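Local atomic coordinates of tRNA (guanine-N(1)-)-methyltransferase (Corynebacterium diphtheriae, PDB entry 7KFF), a protein that probably catalyses methyl transfer from S-adenosylmethionine to N1 of a guanine in tRNA, as a dimeric, knotted enzyme of the SPOUT superfamily. Residues A[87-92]-A[182-187]; A[138-143]-A[175-180]. One frame throughout, in Å; residues are numbered along the deposited sequence.

Contact 1: A[87-92]-A[182-187]; sequences DDVATM and KTYRVR
Thr-183 OG1 is hydrogen-bonded to a water 2.8 Å away, and the same water makes a weak bond to Asp-87 OD1, so the polar link between the segments is indirect. Asp-87 OD2 has a salt bridge with Arg-246 of the second subunit. Otherwise the evidence across the contact is mainly van der Waals: Ala-90 CB meets Thr-183 CG2 at 3.6 Å and Tyr-184 CZ at 3.7 Å, approaching the ring obliquely. The phenol hydroxyl presses on the same methyl, Tyr-184 OH to Ala-90 CB being 3.3 Å, yet its hydrogen bond goes to Leu-86 O, one helical turn earlier. Thr-183 divides its two branches: a chi1 of -57° puts OG1 beside the backbone N and leaves CG2 anti to it, facing Ala-90. Within 87-92, Asp-88 O receives two bonds from Thr-91, from OG1 at 2.7 Å and from N at 3.2 Å. The contact thus sets the C-terminal part of helix 79-90 against the loop leading into strand 185-190, with Val-89 turned to strands 17-23 and 46-52 and Tyr-184 packed on Leu-138 of strand 137-141.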
ATOM      1  N   ASP A  87      12.136 -23.221  -2.745  1.00 16.97           N
ATOM      2  CA  ASP A  87      13.026 -24.009  -3.591  1.00 17.78           C
ATOM      3  C   ASP A  87      12.320 -24.386  -4.894  1.00 18.96           C
ATOM      4  O   ASP A  87      12.885 -24.269  -5.985  1.00 19.56           O
ATOM      5  CB  ASP A  87      13.409 -25.312  -2.884  1.00 18.90           C
ATOM      6  CG  ASP A  87      14.329 -25.135  -1.672  1.00 20.86           C
ATOM      7  OD1 ASP A  87      14.878 -24.033  -1.424  1.00 21.12           O
ATOM      8  OD2 ASP A  87      14.492 -26.141  -0.924  1.00 22.84           O
ATOM      9  N   ASP A  88      11.078 -24.859  -4.786  1.00 18.24           N
ATOM     10  CA  ASP A  88      10.351 -25.359  -5.951  1.00 20.03           C
ATOM     11  C   ASP A  88       9.937 -24.220  -6.872  1.00 19.36           C
ATOM     12  O   ASP A  88      10.037 -24.332  -8.102  1.00 21.85           O
ATOM     13  CB  ASP A  88       9.120 -26.137  -5.483  1.00 21.53           C
ATOM     14  CG  ASP A  88       9.452 -27.529  -4.944  1.00 26.24           C
ATOM     15  OD1 ASP A  88      10.628 -27.966  -4.999  1.00 28.03           O
ATOM     16  OD2 ASP A  88       8.511 -28.216  -4.474  1.00 27.76           O
ATOM     17  N   VAL A  89       9.468 -23.111  -6.305  1.00 18.25           N
ATOM     18  CA  VAL A  89       8.998 -22.033  -7.170  1.00 19.64           C
ATOM     19  C   VAL A  89      10.151 -21.367  -7.913  1.00 23.58           C
ATOM     20  O   VAL A  89       9.950 -20.790  -8.986  1.00 25.72           O
ATOM     21  CB  VAL A  89       8.171 -21.026  -6.351  1.00 19.59           C
ATOM     22  CG1 VAL A  89       7.921 -19.756  -7.128  1.00 21.73           C
ATOM     23  CG2 VAL A  89       6.885 -21.673  -5.897  1.00 19.11           C
ATOM     24  N   ALA A  90      11.373 -21.442  -7.370  1.00 23.43           N
ATOM     25  CA  ALA A  90      12.495 -20.795  -8.044  1.00 26.99           C
ATOM     26  C   ALA A  90      12.760 -21.420  -9.404  1.00 35.11           C
ATOM     27  O   ALA A  90      13.315 -20.765 -10.298  1.00 37.37           O
ATOM     28  CB  ALA A  90      13.756 -20.864  -7.192  1.00 24.55           C
ATOM     29  N   THR A  91      12.379 -22.686  -9.582  1.00 39.39           N
ATOM     30  CA  THR A  91      12.580 -23.396 -10.840  1.00 45.91           C
ATOM     31  C   THR A  91      11.541 -23.053 -11.910  1.00 56.14           C
ATOM     32  O   THR A  91      11.433 -23.796 -12.898  1.00 56.38           O
ATOM     33  CB  THR A  91      12.510 -24.905 -10.603  1.00 43.29           C
ATOM     34  OG1 THR A  91      11.137 -25.274 -10.395  1.00 42.96           O
ATOM     35  CG2 THR A  91      13.331 -25.324  -9.404  1.00 41.94           C
HETATM   36  N   MSE A  92      10.772 -21.983 -11.752  1.00 65.69           N
HETATM   37  CA  MSE A  92       9.656 -21.730 -12.661  1.00 76.06           C
HETATM   38  C   MSE A  92       9.889 -20.545 -13.600  1.00 76.30           C
HETATM   39  O   MSE A  92       9.267 -19.492 -13.465  1.00 76.01           O
HETATM   40  CB  MSE A  92       8.358 -21.562 -11.857  1.00 85.38           C
HETATM   41  CG  MSE A  92       7.870 -22.861 -11.198  1.00 94.12           C
HETATM   42 SE   MSE A  92       6.199 -22.622 -10.213  1.00100.26          SE
HETATM   43  CE  MSE A  92       6.060 -24.317  -9.244  1.00103.36           C
ATOM     44  N   LYS A 182      20.561 -18.060  -0.751  1.00 16.84           N
ATOM     45  CA  LYS A 182      21.334 -18.985  -1.573  1.00 18.86           C
ATOM     46  C   LYS A 182      20.758 -19.106  -2.974  1.00 18.82           C
ATOM     47  O   LYS A 182      21.494 -19.417  -3.919  1.00 21.14           O
ATOM     48  CB  LYS A 182      21.368 -20.369  -0.918  1.00 22.18           C
ATOM     49  CG  LYS A 182      22.157 -20.418   0.371  1.00 24.80           C
ATOM     50  CD  LYS A 182      22.069 -21.809   0.993  1.00 29.63           C
ATOM     51  CE  LYS A 182      22.975 -21.944   2.204  1.00 35.68           C
ATOM     52  NZ  LYS A 182      22.817 -23.291   2.839  1.00 37.48           N
ATOM     53  N   THR A 183      19.457 -18.872  -3.126  1.00 16.75           N
ATOM     54  CA  THR A 183      18.732 -19.095  -4.367  1.00 18.15           C
ATOM     55  C   THR A 183      18.238 -17.820  -5.016  1.00 17.20           C
ATOM     56  O   THR A 183      18.073 -17.778  -6.238  1.00 18.45           O
ATOM     57  CB  THR A 183      17.517 -19.994  -4.077  1.00 18.89           C
ATOM     58  OG1 THR A 183      17.986 -21.217  -3.491  1.00 20.39           O
ATOM     59  CG2 THR A 183      16.733 -20.306  -5.332  1.00 20.01           C
ATOM     60  N   TYR A 184      17.972 -16.802  -4.218  1.00 15.69           N
ATOM     61  CA  TYR A 184      17.340 -15.580  -4.676  1.00 15.39           C
ATOM     62  C   TYR A 184      18.173 -14.374  -4.261  1.00 16.30           C
ATOM     63  O   TYR A 184      18.895 -14.411  -3.267  1.00 15.99           O
ATOM     64  CB  TYR A 184      15.992 -15.401  -3.977  1.00 14.83           C
ATOM     65  CG  TYR A 184      14.904 -16.406  -4.303  1.00 14.24           C
ATOM     66  CD1 TYR A 184      13.994 -16.143  -5.305  1.00 15.28           C
ATOM     67  CD2 TYR A 184      14.758 -17.584  -3.561  1.00 15.33           C
ATOM     68  CE1 TYR A 184      12.981 -17.013  -5.596  1.00 16.05           C
ATOM     69  CE2 TYR A 184      13.750 -18.478  -3.848  1.00 15.04           C
ATOM     70  CZ  TYR A 184      12.857 -18.168  -4.879  1.00 15.54           C
ATOM     71  OH  TYR A 184      11.817 -18.992  -5.212  1.00 17.47           O
ATOM     72  N   ARG A 185      17.998 -13.261  -4.994  1.00 15.69           N
ATOM     73  CA  ARG A 185      18.259 -11.939  -4.429  1.00 14.80           C
ATOM     74  C   ARG A 185      17.056 -11.581  -3.568  1.00 13.72           C
ATOM     75  O   ARG A 185      15.935 -11.601  -4.074  1.00 15.27           O
ATOM     76  CB  ARG A 185      18.454 -10.928  -5.551  1.00 16.30           C
ATOM     77  CG  ARG A 185      19.808 -11.063  -6.262  1.00 18.52           C
ATOM     78  CD  ARG A 185      19.890 -10.204  -7.550  1.00 19.58           C
ATOM     79  NE  ARG A 185      18.972 -10.712  -8.561  1.00 19.19           N
ATOM     80  CZ  ARG A 185      17.944 -10.052  -9.087  1.00 18.70           C
ATOM     81  NH1 ARG A 185      17.680  -8.796  -8.749  1.00 19.91           N
ATOM     82  NH2 ARG A 185      17.162 -10.657  -9.966  1.00 19.85           N
ATOM     83  N   VAL A 186      17.258 -11.313  -2.277  1.00 14.62           N
ATOM     84  CA  VAL A 186      16.158 -11.195  -1.322  1.00 13.76           C
ATOM     85  C   VAL A 186      16.011  -9.746  -0.884  1.00 14.00           C
ATOM     86  O   VAL A 186      16.996  -9.105  -0.504  1.00 16.18           O
ATOM     87  CB  VAL A 186      16.364 -12.111  -0.103  1.00 15.26           C
ATOM     88  CG1 VAL A 186      15.217 -11.990   0.879  1.00 16.52           C
ATOM     89  CG2 VAL A 186      16.530 -13.548  -0.557  1.00 15.54           C
ATOM     90  N   ARG A 187      14.775  -9.246  -0.905  1.00 13.29           N
ATOM     91  CA  ARG A 187      14.450  -7.921  -0.397  1.00 13.11           C
ATOM     92  C   ARG A 187      13.218  -8.014   0.493  1.00 11.97           C
ATOM     93  O   ARG A 187      12.150  -8.443   0.051  1.00 13.99           O
ATOM     94  CB  ARG A 187      14.207  -6.952  -1.558  1.00 14.23           C
ATOM     95  CG  ARG A 187      13.532  -5.671  -1.156  1.00 14.62           C
ATOM     96  CD  ARG A 187      14.407  -4.684  -0.304  1.00 15.09           C
ATOM     97  NE  ARG A 187      13.564  -3.536   0.008  1.00 14.72           N
ATOM     98  CZ  ARG A 187      13.374  -2.497  -0.795  1.00 15.42           C
ATOM     99  NH1 ARG A 187      12.490  -1.565  -0.500  1.00 15.22           N
ATOM    100  NH2 ARG A 187      14.092  -2.390  -1.894  1.00 16.17           N
TER
HETATM  101  O   HOH W   1      16.616 -23.617  -3.630  1.00 26.98           O

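Contact 2: A[138-143]-A[175-180]; sequences LLVPTP and RVIEDA. With SAH (S-adenosyl-L-homocysteine), chain C.
This is a buried, wholly apolar helix-on-sheet contact: helix 174-180 lies over strand 137-141 in the parallel sheet of what is, by family, a SPOUT fold, whose knotted C-terminal region binds the cofactor. Two side-chain pairs support that reading. Leu-138 CD2 meets Ala-180 CB at 3.7 Å, and Val-140 CG2 comes to 4.3 Å from Ile-177 CG1, a looser approach. Residue numbers rise along the strand as they fall along the helix, 138 with 180 and 140 with 177, so the two run in opposite directions here. CD2 of Leu-138 is carried to the helix because CG is anti to the backbone N (chi1 176°), while Ile-177 reaches the strand with its gamma methylene. No hydrogen bond joins the segments.

At the C-terminal end of the strand and just past it, residues 141-143 line the S-adenosyl-L-homocysteine site. The ligand donates from O2' to Pro-141 O over 3.0 Å, and Pro-141 CB lies 3.5 Å from the adenine N3. Pro-143 flanks the five-membered ring of the base, its CD being 3.6 Å from N7, while its CG is 3.4 Å from the carboxylate OXT. Ile-191, Tyr-194 and, from the second subunit, Asp-227 and Ser-228 also hydrogen-bond the ligand. Strand 137-141 runs between 161-165 and 185-190, with Leu-138 also touching Leu-86 of helix 79-90, and Ile-177 and Ala-180 also resting on Val-186 of strand 185-190.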
ATOM      1  N   LEU A 138      13.342 -12.295  -4.885  1.00 12.75           N
ATOM      2  CA  LEU A 138      12.343 -12.650  -3.888  1.00 12.64           C
ATOM      3  C   LEU A 138      11.977 -11.413  -3.088  1.00 12.27           C
ATOM      4  O   LEU A 138      12.841 -10.818  -2.425  1.00 13.74           O
ATOM      5  CB  LEU A 138      12.859 -13.738  -2.953  1.00 13.30           C
ATOM      6  CG  LEU A 138      11.933 -14.122  -1.807  1.00 13.77           C
ATOM      7  CD1 LEU A 138      10.647 -14.745  -2.336  1.00 15.12           C
ATOM      8  CD2 LEU A 138      12.601 -15.057  -0.820  1.00 15.46           C
ATOM      9  N   LEU A 139      10.706 -11.024  -3.171  1.00 11.77           N
ATOM     10  CA  LEU A 139      10.172  -9.921  -2.380  1.00 12.06           C
ATOM     11  C   LEU A 139       9.374 -10.481  -1.206  1.00 12.43           C
ATOM     12  O   LEU A 139       8.501 -11.335  -1.387  1.00 12.97           O
ATOM     13  CB  LEU A 139       9.308  -8.994  -3.221  1.00 13.15           C
ATOM     14  CG  LEU A 139      10.084  -8.293  -4.329  1.00 12.88           C
ATOM     15  CD1 LEU A 139       9.169  -7.370  -5.095  1.00 14.43           C
ATOM     16  CD2 LEU A 139      11.288  -7.527  -3.816  1.00 14.67           C
ATOM     17  N   VAL A 140       9.706 -10.010  -0.012  1.00 12.29           N
ATOM     18  CA  VAL A 140       9.091 -10.452   1.230  1.00 12.31           C
ATOM     19  C   VAL A 140       8.451  -9.241   1.884  1.00 11.78           C
ATOM     20  O   VAL A 140       9.134  -8.440   2.536  1.00 13.38           O
ATOM     21  CB  VAL A 140      10.122 -11.097   2.177  1.00 13.51           C
ATOM     22  CG1 VAL A 140       9.405 -11.605   3.421  1.00 15.36           C
ATOM     23  CG2 VAL A 140      10.915 -12.208   1.483  1.00 14.49           C
ATOM     24  N   PRO A 141       7.144  -9.053   1.725  1.00 11.60           N
ATOM     25  CA  PRO A 141       6.489  -7.920   2.380  1.00 12.15           C
ATOM     26  C   PRO A 141       6.592  -8.042   3.893  1.00 11.80           C
ATOM     27  O   PRO A 141       6.347  -9.100   4.477  1.00 13.59           O
ATOM     28  CB  PRO A 141       5.045  -8.021   1.888  1.00 14.05           C
ATOM     29  CG  PRO A 141       5.137  -8.743   0.583  1.00 16.78           C
ATOM     30  CD  PRO A 141       6.251  -9.741   0.762  1.00 14.13           C
ATOM     31  N   THR A 142       6.966  -6.933   4.534  1.00 12.31           N
ATOM     32  CA  THR A 142       6.996  -6.876   5.979  1.00 12.48           C
ATOM     33  C   THR A 142       7.026  -5.414   6.378  1.00 12.88           C
ATOM     34  O   THR A 142       7.709  -4.608   5.713  1.00 12.23           O
ATOM     35  CB  THR A 142       8.204  -7.589   6.579  1.00 14.72           C
ATOM     36  OG1 THR A 142       8.383  -7.084   7.897  1.00 15.53           O
ATOM     37  CG2 THR A 142       9.462  -7.395   5.796  1.00 15.90           C
ATOM     38  N   PRO A 143       6.317  -5.020   7.437  1.00 12.85           N
ATOM     39  CA  PRO A 143       6.362  -3.610   7.858  1.00 14.56           C
ATOM     40  C   PRO A 143       7.723  -3.221   8.400  1.00 14.76           C
ATOM     41  O   PRO A 143       7.974  -2.029   8.615  1.00 17.05           O
ATOM     42  CB  PRO A 143       5.287  -3.527   8.946  1.00 16.37           C
ATOM     43  CG  PRO A 143       5.234  -4.929   9.500  1.00 14.61           C
ATOM     44  CD  PRO A 143       5.485  -5.843   8.333  1.00 13.39           C
ATOM     45  N   ARG A 175      14.815 -17.305   9.456  1.00 13.87           N
ATOM     46  CA  ARG A 175      15.796 -18.155   8.791  1.00 14.53           C
ATOM     47  C   ARG A 175      15.396 -18.479   7.357  1.00 14.87           C
ATOM     48  O   ARG A 175      16.266 -18.739   6.522  1.00 15.84           O
ATOM     49  CB  ARG A 175      15.992 -19.444   9.564  1.00 15.18           C
ATOM     50  CG  ARG A 175      16.625 -19.184  10.916  1.00 15.41           C
ATOM     51  CD  ARG A 175      16.599 -20.452  11.777  1.00 16.31           C
ATOM     52  NE  ARG A 175      15.225 -20.821  12.096  1.00 14.90           N
ATOM     53  CZ  ARG A 175      14.877 -21.929  12.733  1.00 14.76           C
ATOM     54  NH1 ARG A 175      15.817 -22.777  13.124  1.00 16.02           N
ATOM     55  NH2 ARG A 175      13.602 -22.149  13.005  1.00 16.33           N
ATOM     56  N   VAL A 176      14.095 -18.448   7.046  1.00 14.41           N
ATOM     57  CA  VAL A 176      13.654 -18.663   5.675  1.00 15.06           C
ATOM     58  C   VAL A 176      14.259 -17.609   4.773  1.00 15.02           C
ATOM     59  O   VAL A 176      14.716 -17.908   3.660  1.00 15.31           O
ATOM     60  CB  VAL A 176      12.116 -18.619   5.596  1.00 15.61           C
ATOM     61  CG1 VAL A 176      11.678 -18.608   4.150  1.00 16.76           C
ATOM     62  CG2 VAL A 176      11.512 -19.783   6.373  1.00 15.58           C
ATOM     63  N   ILE A 177      14.214 -16.351   5.230  1.00 15.62           N
ATOM     64  CA  ILE A 177      14.717 -15.209   4.476  1.00 15.98           C
ATOM     65  C   ILE A 177      16.218 -15.330   4.284  1.00 15.80           C
ATOM     66  O   ILE A 177      16.726 -15.106   3.186  1.00 16.53           O
ATOM     67  CB  ILE A 177      14.342 -13.904   5.194  1.00 18.72           C
ATOM     68  CG1 ILE A 177      12.867 -13.558   5.033  1.00 24.78           C
ATOM     69  CG2 ILE A 177      15.137 -12.722   4.620  1.00 21.83           C
ATOM     70  CD1 ILE A 177      11.925 -14.484   5.657  1.00 26.00           C
ATOM     71  N   GLU A 178      16.947 -15.711   5.339  1.00 16.25           N
ATOM     72  CA  GLU A 178      18.393 -15.832   5.199  1.00 18.03           C
ATOM     73  C   GLU A 178      18.764 -16.990   4.282  1.00 16.84           C
ATOM     74  O   GLU A 178      19.610 -16.844   3.392  1.00 18.18           O
ATOM     75  CB  GLU A 178      19.033 -16.023   6.581  1.00 23.42           C
ATOM     76  CG  GLU A 178      18.716 -14.909   7.582  1.00 33.79           C
ATOM     77  CD  GLU A 178      19.013 -13.501   7.065  1.00 42.35           C
ATOM     78  OE1 GLU A 178      19.944 -13.328   6.237  1.00 42.69           O
ATOM     79  OE2 GLU A 178      18.312 -12.555   7.520  1.00 46.05           O
ATOM     80  N   ASP A 179      18.148 -18.156   4.495  1.00 15.97           N
ATOM     81  CA  ASP A 179      18.432 -19.306   3.646  1.00 16.08           C
ATOM     82  C   ASP A 179      18.074 -19.038   2.187  1.00 15.64           C
ATOM     83  O   ASP A 179      18.752 -19.543   1.278  1.00 16.43           O
ATOM     84  CB  ASP A 179      17.662 -20.515   4.155  1.00 17.46           C
ATOM     85  CG  ASP A 179      17.866 -21.726   3.302  1.00 17.98           C
ATOM     86  OD1 ASP A 179      18.927 -22.367   3.438  1.00 18.33           O
ATOM     87  OD2 ASP A 179      16.955 -22.070   2.526  1.00 18.59           O
ATOM     88  N   ALA A 180      17.020 -18.250   1.941  1.00 14.87           N
ATOM     89  CA  ALA A 180      16.591 -17.973   0.578  1.00 14.81           C
ATOM     90  C   ALA A 180      17.658 -17.245  -0.219  1.00 15.16           C
ATOM     91  O   ALA A 180      17.639 -17.300  -1.451  1.00 15.39           O
ATOM     92  CB  ALA A 180      15.299 -17.159   0.591  1.00 14.83           C
TER
HETATM   93  N   SAH C 302       3.812  -8.352  14.456  1.00 47.70           N
HETATM   94  CA  SAH C 302       4.143  -7.878  13.127  1.00 44.24           C
HETATM   95  CB  SAH C 302       2.879  -7.978  12.302  1.00 38.65           C
HETATM   96  CG  SAH C 302       2.962  -8.894  11.095  1.00 29.01           C
HETATM   97  SD  SAH C 302       1.562  -8.402  10.107  1.00 21.49           S
HETATM   98  C   SAH C 302       4.630  -6.440  13.081  1.00 47.02           C
HETATM   99  O   SAH C 302       3.909  -5.514  13.445  1.00 49.05           O
HETATM  100  OXT SAH C 302       5.751  -6.179  12.647  1.00 45.28           O
HETATM  101  C5' SAH C 302       1.438  -9.886   9.117  1.00 18.08           C
HETATM  102  C4' SAH C 302       2.041  -9.767   7.733  1.00 15.41           C
HETATM  103  O4' SAH C 302       1.382  -8.758   6.969  1.00 13.82           O
HETATM  104  C3' SAH C 302       3.535  -9.418   7.640  1.00 15.41           C
HETATM  105  O3' SAH C 302       4.333 -10.507   7.935  1.00 19.11           O
HETATM  106  C2' SAH C 302       3.620  -8.928   6.194  1.00 13.71           C
HETATM  107  O2' SAH C 302       3.626 -10.005   5.290  1.00 15.64           O
HETATM  108  C1' SAH C 302       2.305  -8.191   6.055  1.00 13.33           C
HETATM  109  N9  SAH C 302       2.423  -6.755   6.368  1.00 12.18           N
HETATM  110  C8  SAH C 302       1.887  -6.086   7.446  1.00 12.50           C
HETATM  111  N7  SAH C 302       2.152  -4.773   7.327  1.00 12.86           N
HETATM  112  C5  SAH C 302       2.876  -4.597   6.187  1.00 12.10           C
HETATM  113  C6  SAH C 302       3.422  -3.478   5.576  1.00 11.59           C
HETATM  114  N6  SAH C 302       3.335  -2.228   6.077  1.00 13.12           N
HETATM  115  N1  SAH C 302       4.105  -3.650   4.393  1.00 12.06           N
HETATM  116  C2  SAH C 302       4.222  -4.899   3.831  1.00 11.82           C
HETATM  117  N3  SAH C 302       3.680  -6.005   4.415  1.00 12.35           N
HETATM  118  C4  SAH C 302       3.028  -5.837   5.572  1.00 12.69           C

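Overall arrangement
From the N terminus, strands 17-23 and 46-52 precede helix 79-90, whose last turn opens the long loop that contact 1 closes at 182-187. Inside it, after the unmodelled residues 94-129, strand 137-141 begins the shorter loop that contact 2 closes at helix 174-180, so the second is nested in the first. Helix 174-180 belongs to a beta-alpha-beta crossover from strand 161-165 to 185-190 that passes over the intervening strand 137-141. The centres lie about 10 Å apart, and the contacts meet directly through two probable hydrogen bonds between neighbouring strands, Leu-138 N to Arg-185 O at 2.8 Å and Val-140 N to Arg-187 O at 2.9 Å.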